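Local coordinates for protein alpha-galactosidase (Lactobacillus brevis, PDB 3MI6) that probably hydrolyses terminal, non-reducing alpha-D-galactose residues from alpha-D-galactosides, as a family 36 glycoside hydrolase, at residues D[333-338]-D[475-480]. Sequence-based numbering, arbitrary orientation.
Sequences LINNWE and YIKWDM
Lys477 and Asn335 meet inside the parallel (beta/alpha)8 barrel of this glycoside hydrolase. Asn335 lies on the first strand, 333-335, and Lys477 on the fourth, 475-478. The strands are not neighbours in the sheet, and the CA atoms of Asn335 and Lys477 stand 10.2 Å apart. No hydrogen bond links the two segments directly. Their side chains meet within the barrel, Asn335 and Lys477 crossing at about a right angle.

Lys477 reaches over with an extended chain, and its NZ comes within 3.3 Å of Asn335 ND2. Both atoms are donors, so they do not bond to each other. Asp367 OD1 joins them: it accepts a hydrogen bond from Asn335 ND2 and forms a salt bridge with Lys477 NZ. Asp367 and Lys477 are predicted substrate-binding residues, and Asp479, just beyond the strand, is the predicted nucleophile. Asn335 is thus probably a second-shell residue that helps to position Asp367. Were Asn335 replaced by an alanine, Asp367 would probably lose one of its donors, and Trp337 N the side-chain acceptor that caps the start of the helix.

One layer deeper in the barrel, Leu333 packs on Tyr475. Leu333 CD2 lies 3.8 Å from Tyr475 OH and approaches the ring obliquely. The polar partner of the hydroxyl, weakly bonded, is Glu525 OE2.

The Asn335 amide is held at both ends. CG stands anti to the backbone N (chi1 -177°), which carries the amide across toward Lys477. Its OD1 accepts from Trp337 N at 2.9 Å, the donor tilted from the carbonyl plane.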
loop_
_atom_site.group_PDB
_atom_site.type_symbol
_atom_site.label_atom_id
_atom_site.label_comp_id
_atom_site.label_asym_id
_atom_site.label_seq_id
_atom_site.Cartn_x
_atom_site.Cartn_y
_atom_site.Cartn_z
ATOM N N LEU D 333 -25.043 -36.023 -10.738
ATOM C CA LEU D 333 -24.388 -37.308 -10.883
ATOM C C LEU D 333 -23.812 -37.798 -9.570
ATOM O O LEU D 333 -23.674 -37.034 -8.619
ATOM C CB LEU D 333 -23.278 -37.216 -11.916
ATOM C CG LEU D 333 -22.099 -36.302 -11.578
ATOM C CD1 LEU D 333 -21.108 -36.974 -10.643
ATOM C CD2 LEU D 333 -21.399 -35.877 -12.854
ATOM N N ILE D 334 -23.484 -39.083 -9.521
ATOM C CA ILE D 334 -22.687 -39.615 -8.431
ATOM C C ILE D 334 -21.498 -40.392 -9.005
ATOM O O ILE D 334 -21.623 -41.060 -10.011
ATOM C CB ILE D 334 -23.517 -40.472 -7.471
ATOM C CG1 ILE D 334 -22.613 -41.052 -6.383
ATOM C CG2 ILE D 334 -24.240 -41.572 -8.219
ATOM C CD1 ILE D 334 -23.356 -41.607 -5.214
ATOM N N ASN D 335 -20.343 -40.266 -8.364
ATOM C CA ASN D 335 -19.087 -40.824 -8.846
ATOM C C ASN D 335 -18.458 -41.621 -7.704
ATOM O O ASN D 335 -18.363 -41.113 -6.575
ATOM C CB ASN D 335 -18.179 -39.665 -9.285
ATOM C CG ASN D 335 -16.856 -40.121 -9.887
ATOM O OD1 ASN D 335 -16.296 -41.153 -9.507
ATOM N ND2 ASN D 335 -16.339 -39.328 -10.822
ATOM N N ASN D 336 -18.046 -42.862 -7.985
ATOM C CA ASN D 336 -17.516 -43.765 -6.944
ATOM C C ASN D 336 -16.025 -43.611 -6.587
ATOM O O ASN D 336 -15.493 -44.384 -5.792
ATOM C CB ASN D 336 -17.779 -45.218 -7.318
ATOM C CG ASN D 336 -16.989 -45.650 -8.531
ATOM O OD1 ASN D 336 -17.144 -45.081 -9.605
ATOM N ND2 ASN D 336 -16.135 -46.656 -8.367
ATOM N N TRP D 337 -15.366 -42.608 -7.165
ATOM C CA TRP D 337 -13.933 -42.385 -6.962
ATOM C C TRP D 337 -13.536 -42.250 -5.481
ATOM O O TRP D 337 -12.964 -43.182 -4.919
ATOM C CB TRP D 337 -13.428 -41.199 -7.814
ATOM C CG TRP D 337 -11.992 -40.762 -7.524
ATOM C CD1 TRP D 337 -11.574 -39.510 -7.185
ATOM C CD2 TRP D 337 -10.810 -41.583 -7.537
ATOM N NE1 TRP D 337 -10.215 -39.495 -6.989
ATOM C CE2 TRP D 337 -9.721 -40.751 -7.203
ATOM C CE3 TRP D 337 -10.571 -42.937 -7.797
ATOM C CZ2 TRP D 337 -8.417 -41.220 -7.129
ATOM C CZ3 TRP D 337 -9.273 -43.404 -7.722
ATOM C CH2 TRP D 337 -8.210 -42.544 -7.390
ATOM N N GLU D 338 -13.835 -41.104 -4.857
ATOM C CA GLU D 338 -13.512 -40.870 -3.434
ATOM C C GLU D 338 -14.344 -41.761 -2.487
ATOM O O GLU D 338 -14.149 -41.760 -1.261
ATOM C CB GLU D 338 -13.696 -39.388 -3.050
ATOM C CG GLU D 338 -12.741 -38.383 -3.725
ATOM C CD GLU D 338 -12.907 -36.939 -3.183
ATOM O OE1 GLU D 338 -12.988 -36.774 -1.937
ATOM O OE2 GLU D 338 -12.950 -35.976 -4.001
ATOM N N TYR D 475 -22.258 -40.280 -21.171
ATOM C CA TYR D 475 -21.303 -39.366 -20.551
ATOM C C TYR D 475 -19.954 -40.044 -20.397
ATOM O O TYR D 475 -19.878 -41.237 -20.118
ATOM C CB TYR D 475 -21.860 -38.962 -19.183
ATOM C CG TYR D 475 -20.945 -38.248 -18.206
ATOM C CD1 TYR D 475 -20.053 -38.948 -17.421
ATOM C CD2 TYR D 475 -21.049 -36.879 -18.003
ATOM C CE1 TYR D 475 -19.248 -38.296 -16.496
ATOM C CE2 TYR D 475 -20.251 -36.218 -17.078
ATOM C CZ TYR D 475 -19.353 -36.930 -16.325
ATOM O OH TYR D 475 -18.552 -36.273 -15.404
ATOM N N ILE D 476 -18.894 -39.274 -20.585
ATOM C CA ILE D 476 -17.537 -39.765 -20.421
ATOM C C ILE D 476 -16.703 -38.736 -19.642
ATOM O O ILE D 476 -16.689 -37.546 -19.952
ATOM C CB ILE D 476 -16.895 -40.113 -21.799
ATOM C CG1 ILE D 476 -17.276 -41.536 -22.221
ATOM C CG2 ILE D 476 -15.397 -39.990 -21.756
ATOM C CD1 ILE D 476 -16.902 -41.876 -23.634
ATOM N N LYS D 477 -16.051 -39.194 -18.587
ATOM C CA LYS D 477 -15.068 -38.378 -17.910
ATOM C C LYS D 477 -13.732 -38.699 -18.571
ATOM O O LYS D 477 -13.241 -39.823 -18.503
ATOM C CB LYS D 477 -15.047 -38.696 -16.412
ATOM C CG LYS D 477 -14.282 -37.699 -15.538
ATOM C CD LYS D 477 -14.366 -38.142 -14.069
ATOM C CE LYS D 477 -13.465 -37.334 -13.140
ATOM N NZ LYS D 477 -13.488 -37.826 -11.714
ATOM N N TRP D 478 -13.168 -37.702 -19.236
ATOM C CA TRP D 478 -11.917 -37.851 -19.967
ATOM C C TRP D 478 -10.796 -37.145 -19.200
ATOM O O TRP D 478 -10.633 -35.921 -19.267
ATOM C CB TRP D 478 -12.094 -37.275 -21.374
ATOM C CG TRP D 478 -10.864 -37.165 -22.224
ATOM C CD1 TRP D 478 -9.576 -37.051 -21.803
ATOM C CD2 TRP D 478 -10.822 -37.113 -23.654
ATOM N NE1 TRP D 478 -8.727 -36.940 -22.882
ATOM C CE2 TRP D 478 -9.467 -36.971 -24.030
ATOM C CE3 TRP D 478 -11.800 -37.170 -24.655
ATOM C CZ2 TRP D 478 -9.064 -36.889 -25.359
ATOM C CZ3 TRP D 478 -11.398 -37.084 -25.980
ATOM C CH2 TRP D 478 -10.042 -36.947 -26.320
ATOM N N ASP D 479 -10.027 -37.943 -18.472
ATOM C CA ASP D 479 -9.034 -37.436 -17.539
ATOM C C ASP D 479 -7.648 -37.378 -18.196
ATOM O O ASP D 479 -7.483 -37.778 -19.344
ATOM C CB ASP D 479 -9.022 -38.343 -16.314
ATOM C CG ASP D 479 -8.479 -37.661 -15.089
ATOM O OD1 ASP D 479 -7.843 -36.589 -15.230
ATOM O OD2 ASP D 479 -8.696 -38.204 -13.978
HETATM N N MSE D 480 -6.657 -36.879 -17.462
HETATM C CA MSE D 480 -5.303 -36.684 -17.982
HETATM C C MSE D 480 -4.386 -36.302 -16.812
HETATM O O MSE D 480 -4.372 -35.143 -16.384
HETATM C CB MSE D 480 -5.306 -35.598 -19.063
HETATM C CG MSE D 480 -4.102 -35.628 -19.988
HETATM SE SE MSE D 480 -2.508 -34.734 -19.282
HETATM C CE MSE D 480 -3.010 -32.847 -19.492
#